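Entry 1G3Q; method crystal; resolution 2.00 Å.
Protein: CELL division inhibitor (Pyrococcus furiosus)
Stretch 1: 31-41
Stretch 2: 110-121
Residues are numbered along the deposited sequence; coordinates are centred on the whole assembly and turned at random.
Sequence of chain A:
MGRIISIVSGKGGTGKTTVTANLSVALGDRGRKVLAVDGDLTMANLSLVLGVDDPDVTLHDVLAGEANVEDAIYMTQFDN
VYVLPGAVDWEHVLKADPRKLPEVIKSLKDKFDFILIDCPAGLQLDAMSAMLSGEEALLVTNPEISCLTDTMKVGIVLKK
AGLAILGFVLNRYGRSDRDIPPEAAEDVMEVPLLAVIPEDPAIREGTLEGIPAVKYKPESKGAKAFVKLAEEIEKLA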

# COMPACT_ATOMS: atom_id res chain seq x y z
N GLY A 31 -16.36 -2.49 7.43
CA GLY A 31 -16.63 -1.72 8.63
C GLY A 31 -15.42 -1.22 9.39
O GLY A 31 -15.57 -0.63 10.46
N ARG A 32 -14.22 -1.44 8.87
CA ARG A 32 -13.00 -0.99 9.54
C ARG A 32 -12.64 0.43 9.10
O ARG A 32 -12.77 0.77 7.93
N LYS A 33 -12.19 1.25 10.05
CA LYS A 33 -11.81 2.63 9.73
C LYS A 33 -10.38 2.61 9.21
O LYS A 33 -9.45 2.25 9.94
N VAL A 34 -10.21 3.01 7.96
CA VAL A 34 -8.90 2.98 7.31
C VAL A 34 -8.31 4.33 6.88
O VAL A 34 -9.03 5.22 6.44
N LEU A 35 -7.00 4.45 7.01
CA LEU A 35 -6.28 5.64 6.57
C LEU A 35 -5.27 5.14 5.54
O LEU A 35 -4.36 4.37 5.87
N ALA A 36 -5.45 5.55 4.29
CA ALA A 36 -4.53 5.16 3.23
C ALA A 36 -3.49 6.28 3.15
O ALA A 36 -3.83 7.43 2.89
N VAL A 37 -2.23 5.93 3.39
CA VAL A 37 -1.16 6.91 3.39
C VAL A 37 -0.26 6.81 2.15
O VAL A 37 0.23 5.73 1.82
N ASP A 38 -0.06 7.93 1.47
CA ASP A 38 0.80 7.93 0.29
C ASP A 38 2.22 8.25 0.71
O ASP A 38 2.62 9.42 0.77
N GLY A 39 2.99 7.21 1.02
CA GLY A 39 4.37 7.41 1.42
C GLY A 39 5.34 7.40 0.25
O GLY A 39 6.56 7.38 0.45
N ASP A 40 4.81 7.40 -0.97
CA ASP A 40 5.66 7.41 -2.16
C ASP A 40 5.87 8.88 -2.51
O ASP A 40 5.26 9.41 -3.44
N LEU A 41 6.75 9.52 -1.76
CA LEU A 41 7.04 10.93 -1.91
C LEU A 41 7.39 11.45 -3.30
O LEU A 41 6.98 12.55 -3.66
N ASP A 110 -3.87 5.88 16.99
CA ASP A 110 -5.08 5.78 17.80
C ASP A 110 -6.38 6.21 17.13
O ASP A 110 -7.45 6.04 17.72
N LYS A 111 -6.32 6.75 15.92
CA LYS A 111 -7.52 7.21 15.24
C LYS A 111 -8.05 6.29 14.14
O LYS A 111 -9.08 6.58 13.53
N PHE A 112 -7.34 5.20 13.87
CA PHE A 112 -7.76 4.28 12.80
C PHE A 112 -7.56 2.82 13.18
O PHE A 112 -6.73 2.50 14.03
N ASP A 113 -8.32 1.94 12.53
CA ASP A 113 -8.19 0.51 12.76
C ASP A 113 -7.03 0.00 11.91
O ASP A 113 -6.29 -0.90 12.32
N PHE A 114 -6.88 0.60 10.74
CA PHE A 114 -5.81 0.25 9.81
C PHE A 114 -5.22 1.49 9.16
O PHE A 114 -5.95 2.39 8.75
N ILE A 115 -3.90 1.54 9.09
CA ILE A 115 -3.22 2.63 8.42
C ILE A 115 -2.36 1.89 7.41
O ILE A 115 -1.42 1.18 7.77
N LEU A 116 -2.70 2.02 6.14
CA LEU A 116 -1.96 1.32 5.10
C LEU A 116 -1.04 2.31 4.39
O LEU A 116 -1.50 3.28 3.79
N ILE A 117 0.26 2.06 4.47
CA ILE A 117 1.24 2.95 3.86
C ILE A 117 1.73 2.48 2.50
O ILE A 117 2.39 1.44 2.39
N ASP A 118 1.41 3.25 1.47
CA ASP A 118 1.83 2.96 0.11
C ASP A 118 3.29 3.42 0.07
O ASP A 118 3.57 4.61 0.16
N CYS A 119 4.22 2.47 -0.05
CA CYS A 119 5.64 2.82 -0.05
C CYS A 119 6.32 2.76 -1.40
O CYS A 119 5.90 2.03 -2.30
N PRO A 120 7.37 3.56 -1.58
CA PRO A 120 8.07 3.51 -2.86
C PRO A 120 8.87 2.21 -2.72
O PRO A 120 9.08 1.74 -1.61
N ALA A 121 9.30 1.63 -3.83
CA ALA A 121 10.05 0.38 -3.75
C ALA A 121 11.52 0.62 -3.44
O ALA A 121 12.02 1.74 -3.51

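The most unusual feature of this contact lies where the two parallel strands end: acidic side chains gather there instead of being kept apart. Asp38 and Asp118 are bridge partners pointing to the same face of the sheet, both with chi1 in t, and their carboxylates approach to 4.4 Å between Asp38 OD1 and Asp118 OD2. Like charges this close need compensation, and part of it can be traced. Asp38 OD1 accepts a hydrogen bond from Asp40 N at 3.0 Å, while Asp38 OD2 and Asp118 OD2 are hydrogen-bonded elsewhere in the structure. Water 1 joins the third acid to the group, lying 2.8 Å from Asp40 OD2 and 2.5 Å from Asp118 OD1. It is placed as donor to both, although more acceptors lie in its reach than it has protons.

The frame that sets these positions is a regular parallel pairing, with strands 34-38 and 114-118 inclined by 17°. Leu35 N to Phe114 O (2.9 Å), Leu116 N to Leu35 O (2.9 Å), Val37 N to Leu116 O (2.8 Å) and Asp118 N to Val37 O (2.8 Å) are hydrogen bonds with angles of 150° to 174°. The series continues to Gly39 N and Asp118 O at 2.8 Å, but an angle of 126° makes that bond weak. Gly39 lacks a side chain where a CB would point toward the second stretch; an ideal CB would sit 3.1 Å from both Asp118 O and Ile117 CG2.

Side chains alternate between the faces. Leu35, Val37, Ile115 and Ile117 share one face. Val37 (t) brings CG2 to 3.6 Å from CG2 of Ile115 (m, t), and its CG1 lies 4.3 Å from CG2 of Ile117 (m, t). Leu35 (t, p) places CB 4.2 Å from Ile115 CG1 and also covers the Phe112 ring: CB is 3.5 Å from the ring centroid and only 5° off its normal, a clear CH-pi geometry. On the other face, Val34 (t) sets CG2 4.2 Å from Phe114 CB and CG1 4.2 Å from Leu116 CD1. Arg32 CB meets the edge of the Phe114 ring, 4.0 Å from CD2.

At the start of the pairing, Asp113 (m) points toward the first stretch and its OD2 accepts a hydrogen bond from Lys33 N at 2.9 Å and 174°, so a carboxylate does the work of a backbone carbonyl. Lys33 O in turn receives both Asp113 N (2.8 Å) and Phe114 N (3.2 Å). The Lys33 side chain is fully extended, all four chi angles in t. This carries NZ to 3.0 Å from Lys111 O, a hydrogen bond, and to 5.0 Å from the Phe112 ring centroid, 24° off the normal, in a cation-pi arrangement.

At the far end, Asp40 (t) brings OD1 to 3.3 Å from Pro120 CB, while Gly39 O lies 3.2 Å from Pro120 CD. Cys119 instead points away.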

# COMPACT_ATOMS: atom_id res chain seq x y z
CB ARG A 32 -11.84 -1.93 9.23
CG ARG A 32 -12.17 -3.41 9.37
CD ARG A 32 -12.63 -3.77 10.78
NE ARG A 32 -13.15 -5.13 10.84
CZ ARG A 32 -13.52 -5.74 11.96
NH1 ARG A 32 -13.99 -6.99 11.92
NH2 ARG A 32 -13.42 -5.12 13.13
CB LYS A 33 -11.91 3.51 10.98
CG LYS A 33 -11.71 5.00 10.71
CD LYS A 33 -11.87 5.82 11.98
CE LYS A 33 -11.57 7.29 11.73
NZ LYS A 33 -11.61 8.08 13.00
CB VAL A 34 -8.96 2.11 6.04
CG1 VAL A 34 -7.58 1.96 5.43
CG2 VAL A 34 -9.57 0.75 6.36
CB LEU A 35 -5.52 6.33 7.71
CG LEU A 35 -4.68 7.51 7.18
CD1 LEU A 35 -5.60 8.59 6.62
CD2 LEU A 35 -3.81 8.08 8.29
CB ALA A 36 -5.28 5.03 1.90
CB VAL A 37 -0.27 6.75 4.65
CG1 VAL A 37 0.86 7.76 4.64
CG2 VAL A 37 -1.13 6.91 5.91
CB ASP A 38 0.34 8.96 -0.74
CG ASP A 38 1.03 8.77 -2.08
OD1 ASP A 38 2.08 8.09 -2.11
OD2 ASP A 38 0.53 9.30 -3.10
CB ASP A 40 4.99 6.68 -3.32
CG ASP A 40 5.99 6.13 -4.30
OD1 ASP A 40 7.03 6.79 -4.49
OD2 ASP A 40 5.75 5.05 -4.89
CB LEU A 41 8.12 11.34 -0.90
CG LEU A 41 7.82 11.00 0.57
CD1 LEU A 41 8.93 11.51 1.46
CD2 LEU A 41 6.49 11.62 0.98
CB ASP A 110 -4.89 6.60 19.08
CG ASP A 110 -4.55 8.05 18.80
OD1 ASP A 110 -3.46 8.31 18.24
OD2 ASP A 110 -5.37 8.93 19.15
CB LYS A 111 -7.29 8.61 14.67
CG LYS A 111 -6.96 9.65 15.72
CD LYS A 111 -6.85 11.05 15.12
CE LYS A 111 -6.60 12.08 16.21
NZ LYS A 111 -6.59 13.47 15.66
CB PHE A 112 -6.95 4.57 11.53
CG PHE A 112 -7.15 5.95 10.99
CD1 PHE A 112 -8.22 6.24 10.15
CD2 PHE A 112 -6.29 6.99 11.36
CE1 PHE A 112 -8.44 7.53 9.69
CE2 PHE A 112 -6.50 8.29 10.91
CZ PHE A 112 -7.58 8.56 10.07
CB ASP A 113 -9.47 -0.22 12.34
CG ASP A 113 -10.64 0.11 13.23
OD1 ASP A 113 -10.43 0.16 14.46
OD2 ASP A 113 -11.76 0.30 12.72
CB PHE A 114 -6.35 -0.65 8.69
CG PHE A 114 -6.61 -2.07 9.11
CD1 PHE A 114 -5.58 -3.01 9.13
CD2 PHE A 114 -7.89 -2.46 9.49
CE1 PHE A 114 -5.83 -4.32 9.52
CE2 PHE A 114 -8.14 -3.78 9.88
CZ PHE A 114 -7.11 -4.71 9.89
CB ILE A 115 -2.33 3.45 9.38
CG1 ILE A 115 -3.21 4.14 10.43
CG2 ILE A 115 -1.53 4.50 8.59
CD1 ILE A 115 -2.45 5.04 11.40
CB LEU A 116 -2.94 0.68 4.11
CG LEU A 116 -4.05 -0.15 4.77
CD1 LEU A 116 -4.95 -0.76 3.70
CD2 LEU A 116 -3.42 -1.26 5.62
CB ILE A 117 2.49 3.12 4.77
CG1 ILE A 117 2.07 3.41 6.21
CG2 ILE A 117 3.35 4.26 4.23
CD1 ILE A 117 3.21 3.26 7.22
CB ASP A 118 0.99 3.77 -0.88
CG ASP A 118 1.29 3.44 -2.33
OD1 ASP A 118 2.14 2.56 -2.59
OD2 ASP A 118 0.66 4.07 -3.21
CB CYS A 119 6.41 1.88 0.88
SG CYS A 119 5.83 1.80 2.59
CB PRO A 120 8.96 4.75 -2.83
CG PRO A 120 9.22 4.95 -1.37
CD PRO A 120 7.88 4.66 -0.74
CB ALA A 121 9.92 -0.38 -5.06
O HOH W 1 3.85 3.03 -4.42